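Local coordinates for protein MIF (Toxoplasma gondii, PDB 4DH4) that belongs to the macrophage migration inhibitory factor family and, as a member of it, forms a trimer of small alpha/beta subunits, at residues A[5-10]-A[88-93]; A[18-23]-A[38-43]. One frame throughout, in Å; residues are numbered along the deposited sequence.

Contact 1: residues A[5-10]-A[88-93]; sequences IFCPVA and LGVPKN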
loop_
_atom_site.group_PDB
_atom_site.type_symbol
_atom_site.label_atom_id
_atom_site.label_comp_id
_atom_site.label_asym_id
_atom_site.label_seq_id
_atom_site.Cartn_x
_atom_site.Cartn_y
_atom_site.Cartn_z
ATOM N N ILE A 5 -5.127 3.866 6.354
ATOM C CA ILE A 5 -6.432 4.210 5.779
ATOM C C ILE A 5 -6.238 5.047 4.510
ATOM O O ILE A 5 -5.578 6.090 4.541
ATOM C CB ILE A 5 -7.266 5.024 6.810
ATOM C CG1 ILE A 5 -7.486 4.208 8.091
ATOM C CG2 ILE A 5 -8.596 5.518 6.197
ATOM C CD1 ILE A 5 -7.959 5.029 9.284
ATOM N N PHE A 6 -6.807 4.575 3.402
ATOM C CA PHE A 6 -6.735 5.261 2.120
ATOM C C PHE A 6 -8.136 5.717 1.737
ATOM O O PHE A 6 -9.060 4.907 1.661
ATOM C CB PHE A 6 -6.214 4.328 1.026
ATOM C CG PHE A 6 -4.798 3.870 1.225
ATOM C CD1 PHE A 6 -4.520 2.737 1.989
ATOM C CD2 PHE A 6 -3.743 4.555 0.626
ATOM C CE1 PHE A 6 -3.208 2.306 2.166
ATOM C CE2 PHE A 6 -2.421 4.134 0.793
ATOM C CZ PHE A 6 -2.153 3.008 1.566
ATOM N N CYS A 7 -8.287 7.014 1.484
ATOM C CA CYS A 7 -9.611 7.585 1.240
ATOM C C CYS A 7 -9.481 8.892 0.450
ATOM O O CYS A 7 -8.528 9.636 0.662
ATOM C CB CYS A 7 -10.302 7.819 2.586
ATOM S SG CYS A 7 -11.978 8.437 2.495
ATOM N N PRO A 8 -10.408 9.150 -0.494
ATOM C CA PRO A 8 -10.344 10.411 -1.250
ATOM C C PRO A 8 -10.738 11.661 -0.449
ATOM O O PRO A 8 -10.444 12.782 -0.885
ATOM C CB PRO A 8 -11.307 10.186 -2.425
ATOM C CG PRO A 8 -12.183 9.067 -2.032
ATOM C CD PRO A 8 -11.500 8.270 -0.955
ATOM N N VAL A 9 -11.374 11.472 0.709
ATOM C CA VAL A 9 -11.865 12.596 1.528
ATOM C C VAL A 9 -10.723 13.520 1.972
ATOM O O VAL A 9 -9.705 13.066 2.501
ATOM C CB VAL A 9 -12.704 12.109 2.747
ATOM C CG1 VAL A 9 -12.976 13.247 3.730
ATOM C CG2 VAL A 9 -14.022 11.480 2.288
ATOM N N ALA A 10 -10.896 14.820 1.733
ATOM C CA ALA A 10 -9.910 15.814 2.129
ATOM C C ALA A 10 -10.052 16.128 3.618
ATOM O O ALA A 10 -10.564 17.186 4.002
ATOM C CB ALA A 10 -10.054 17.082 1.279
ATOM N N LEU A 88 -15.245 10.729 8.847
ATOM C CA LEU A 88 -15.095 11.098 7.432
ATOM C C LEU A 88 -16.417 11.199 6.672
ATOM O O LEU A 88 -16.460 11.771 5.583
ATOM C CB LEU A 88 -14.150 10.128 6.701
ATOM C CG LEU A 88 -12.761 9.844 7.290
ATOM C CD1 LEU A 88 -12.047 8.765 6.478
ATOM C CD2 LEU A 88 -11.901 11.097 7.380
ATOM N N GLY A 89 -17.478 10.635 7.244
ATOM C CA GLY A 89 -18.793 10.599 6.604
ATOM C C GLY A 89 -18.963 9.496 5.573
ATOM O O GLY A 89 -19.971 9.460 4.866
ATOM N N VAL A 90 -17.980 8.598 5.484
ATOM C CA VAL A 90 -18.012 7.492 4.525
ATOM C C VAL A 90 -18.864 6.357 5.085
ATOM O O VAL A 90 -18.591 5.881 6.184
ATOM C CB VAL A 90 -16.575 6.958 4.213
ATOM C CG1 VAL A 90 -16.628 5.787 3.228
ATOM C CG2 VAL A 90 -15.677 8.073 3.683
ATOM N N PRO A 91 -19.892 5.910 4.328
ATOM C CA PRO A 91 -20.760 4.826 4.787
ATOM C C PRO A 91 -19.920 3.588 5.052
ATOM O O PRO A 91 -19.063 3.250 4.235
ATOM C CB PRO A 91 -21.687 4.575 3.591
ATOM C CG PRO A 91 -21.634 5.819 2.788
ATOM C CD PRO A 91 -20.277 6.400 2.989
ATOM N N LYS A 92 -20.154 2.919 6.175
ATOM C CA LYS A 92 -19.309 1.781 6.525
ATOM C C LYS A 92 -19.368 0.653 5.501
ATOM O O LYS A 92 -18.363 -0.021 5.270
ATOM C CB LYS A 92 -19.511 1.291 7.968
ATOM C CG LYS A 92 -20.898 0.860 8.373
ATOM C CD LYS A 92 -20.858 0.375 9.824
ATOM C CE LYS A 92 -22.221 0.390 10.471
ATOM N NZ LYS A 92 -22.105 -0.000 11.906
ATOM N N ASN A 93 -20.521 0.489 4.849
ATOM C CA ASN A 93 -20.666 -0.511 3.782
ATOM C C ASN A 93 -19.923 -0.189 2.478
ATOM O O ASN A 93 -19.946 -0.987 1.535
ATOM C CB ASN A 93 -22.150 -0.862 3.518
ATOM C CG ASN A 93 -22.925 0.245 2.795
ATOM O OD1 ASN A 93 -22.385 1.294 2.417
ATOM N ND2 ASN A 93 -24.221 0.004 2.604
#
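In the MIF fold, where strand 2-7 runs out into a loop and helix 70-88 ends, C7 and V9 meet L88 and V90 in a small apolar cluster. The two segments join no backbone hydrogen bonds; side chains alone, with one carbonyl oxygen, make the contact, and L88 and V9 carry the most buried surface. The sulfur of C7 touches two methyl groups of the other segment, with L88 CD1 4.0 Å from C7 SG and V90 CG2 3.9 Å from it. C7 SG stands anti to its own backbone N (chi1 -177°), which turns it off the strand toward the 88-93 segment. V9, two residues on, packs outside this pair: its CG2 lies 4.0 Å from V90 CG2, and the two valine side chains slide past each other in opposite directions. The same V9 CG2 also rests 4.1 Å from the carbonyl oxygen of L88, while V9 CG1 faces L88 CD2 more loosely at 4.4 Å. V90 CG2 is thus shared by C7 and V9, and L88 reaches C7 and V9 through different methyls. G89, with positive phi (81°), follows the helix, and L88 and V90 on either side of it in sequence both direct their side chains to the 5-10 segment. Around the cluster, Y42 of strand 39-44 touches C7 and L88 and hydrogen-bonds through OH to V9 O, while A58 of strand 58-65 packs on C7. The cysteine has a polar role too: the backbone N of V9 donates a long, nearly straight hydrogen bond to C7 SG, 3.6 Å between V9 N and C7 SG with an angle of 164° at the hydrogen.

Contact 2: residues A[18-23]-A[38-43]; sequences ALLKDA and VMVGYS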
loop_
_atom_site.group_PDB
_atom_site.type_symbol
_atom_site.label_atom_id
_atom_site.label_comp_id
_atom_site.label_asym_id
_atom_site.label_seq_id
_atom_site.Cartn_x
_atom_site.Cartn_y
_atom_site.Cartn_z
ATOM N N ALA A 18 -8.241 12.704 15.334
ATOM C CA ALA A 18 -9.312 12.010 16.063
ATOM C C ALA A 18 -9.556 10.599 15.517
ATOM O O ALA A 18 -9.701 9.636 16.284
ATOM C CB ALA A 18 -10.600 12.825 16.027
ATOM N N LEU A 19 -9.594 10.490 14.191
ATOM C CA LEU A 19 -9.704 9.198 13.520
ATOM C C LEU A 19 -8.577 8.251 13.928
ATOM O O LEU A 19 -8.826 7.096 14.306
ATOM C CB LEU A 19 -9.712 9.381 11.997
ATOM C CG LEU A 19 -9.787 8.107 11.148
ATOM C CD1 LEU A 19 -11.043 7.284 11.479
ATOM C CD2 LEU A 19 -9.727 8.454 9.669
ATOM N N LEU A 20 -7.343 8.740 13.849
ATOM C CA LEU A 20 -6.184 7.885 14.083
ATOM C C LEU A 20 -6.058 7.479 15.547
ATOM O O LEU A 20 -5.612 6.377 15.845
ATOM C CB LEU A 20 -4.894 8.519 13.552
ATOM C CG LEU A 20 -4.807 8.771 12.040
ATOM C CD1 LEU A 20 -3.490 9.443 11.693
ATOM C CD2 LEU A 20 -4.978 7.489 11.210
ATOM N N LYS A 21 -6.484 8.359 16.452
ATOM C CA LYS A 21 -6.578 8.008 17.870
ATOM C C LYS A 21 -7.579 6.883 18.114
ATOM O O LYS A 21 -7.317 5.987 18.916
ATOM C CB LYS A 21 -6.947 9.229 18.713
ATOM C CG LYS A 21 -5.802 10.182 18.891
ATOM C CD LYS A 21 -6.204 11.354 19.762
ATOM C CE LYS A 21 -5.218 12.501 19.617
ATOM N NZ LYS A 21 -3.849 12.127 20.030
ATOM N N ASP A 22 -8.724 6.941 17.436
ATOM C CA ASP A 22 -9.721 5.875 17.511
ATOM C C ASP A 22 -9.141 4.586 16.931
ATOM O O ASP A 22 -9.315 3.510 17.500
ATOM C CB ASP A 22 -10.996 6.259 16.753
ATOM C CG ASP A 22 -11.913 7.183 17.553
ATOM O OD1 ASP A 22 -12.911 7.661 16.973
ATOM O OD2 ASP A 22 -11.650 7.427 18.754
ATOM N N ALA A 23 -8.455 4.711 15.795
ATOM C CA ALA A 23 -7.884 3.562 15.088
ATOM C C ALA A 23 -6.832 2.825 15.927
ATOM O O ALA A 23 -6.884 1.596 16.057
ATOM C CB ALA A 23 -7.295 4.003 13.760
ATOM N N VAL A 38 1.930 0.040 17.894
ATOM C CA VAL A 38 0.895 0.290 16.884
ATOM C C VAL A 38 1.209 1.538 16.054
ATOM O O VAL A 38 1.394 2.620 16.603
ATOM C CB VAL A 38 -0.513 0.378 17.521
ATOM C CG1 VAL A 38 -1.566 0.717 16.469
ATOM C CG2 VAL A 38 -0.861 -0.946 18.219
ATOM N N MET A 39 1.278 1.361 14.735
ATOM C CA MET A 39 1.461 2.465 13.794
ATOM C C MET A 39 0.185 2.647 12.978
ATOM O O MET A 39 -0.381 1.673 12.473
ATOM C CB MET A 39 2.659 2.193 12.877
ATOM C CG MET A 39 2.985 3.332 11.893
ATOM S SD MET A 39 4.522 3.104 10.955
ATOM C CE MET A 39 5.764 3.318 12.245
ATOM N N VAL A 40 -0.268 3.894 12.861
ATOM C CA VAL A 40 -1.486 4.214 12.121
ATOM C C VAL A 40 -1.259 5.431 11.208
ATOM O O VAL A 40 -0.483 6.337 11.541
ATOM C CB VAL A 40 -2.712 4.459 13.063
ATOM C CG1 VAL A 40 -3.173 3.163 13.742
ATOM C CG2 VAL A 40 -2.407 5.533 14.121
ATOM N N GLY A 41 -1.919 5.447 10.057
ATOM C CA GLY A 41 -1.814 6.600 9.172
ATOM C C GLY A 41 -3.021 6.816 8.287
ATOM O O GLY A 41 -3.850 5.918 8.108
ATOM N N TYR A 42 -3.114 8.031 7.755
ATOM C CA TYR A 42 -4.145 8.393 6.795
ATOM C C TYR A 42 -3.481 8.874 5.521
ATOM O O TYR A 42 -2.529 9.650 5.553
ATOM C CB TYR A 42 -5.071 9.481 7.355
ATOM C CG TYR A 42 -6.246 9.814 6.456
ATOM C CD1 TYR A 42 -6.197 10.899 5.578
ATOM C CD2 TYR A 42 -7.406 9.048 6.485
ATOM C CE1 TYR A 42 -7.280 11.209 4.750
ATOM C CE2 TYR A 42 -8.499 9.353 5.670
ATOM C CZ TYR A 42 -8.428 10.431 4.802
ATOM O OH TYR A 42 -9.506 10.734 3.994
ATOM N N SER A 43 -3.990 8.412 4.392
ATOM C CA SER A 43 -3.475 8.859 3.115
ATOM C C SER A 43 -4.639 9.275 2.232
ATOM O O SER A 43 -5.495 8.450 1.902
ATOM C CB SER A 43 -2.625 7.755 2.465
ATOM O OG SER A 43 -2.234 8.123 1.149
#
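Helix 18-23 lies over strand 39-43 with its N-to-C direction 145° from that of the strand, the two short axes approaching to 8.3 Å, and L20 stands above V40 with their CA atoms 6.3 Å apart. L20 carries the largest share of the buried surface. Its CG is anti to the carbonyl carbon (chi1 -63°), and the branch beyond sends CD2 down onto the strand backbone, where L20 CD2 lies 3.6 Å from G41 C. The leucine methyl rests on the G41 backbone, on the face a side chain would not occupy. L20 CD2 also reaches Y42 CB at 4.3 Å. V40 packs against the base of the leucine: V40 CG2 is 3.9 Å from L20 CB and 3.7 Å from L20 O. The second methyl of V40, CG1, meets the next turn of the helix at A23 CB, 4.2 Å away. Toward the other end of the strand, L19 crosses Y42 at about a right angle and sets its CD2 4.0 Å from Y42 CD2, approaching the ring obliquely. No hydrogen bond joins helix and strand; the contact is van der Waals packing of buried apolar side chains, partly on backbone atoms. The contact belongs to a beta-alpha-beta unit in which strand 2-7 neighbours strand 39-44: I5 touches L19 and Y42, helix 70-88 flanks L19 through A83 and H87, and M39, V40 and G41 pair antiparallel with a strand of the third subunit, carrying the sheet across the interface.

From the N terminus the chain first lays down strand 2-7, whose end and following loop supply the 5-10 half of contact 1. Helix 13-31 comes next, and contact 2 closes the short loop from 18-23 to 38-43, completing the beta-alpha-beta unit. The chain then passes through strand 58-65 and helix 70-88 before 88-93 closes the much longer loop of contact 1, inside which contact 2 is wholly nested. The two contacts share the sheet, since strands 2-7 and 39-44 are neighbours in it, hydrogen-bonded from S43 N to I5 O. Y42 bridges them; contact 2 ties helix 13-31 to strand 39-44, contact 1 the end of helix 70-88 to strand 2-7.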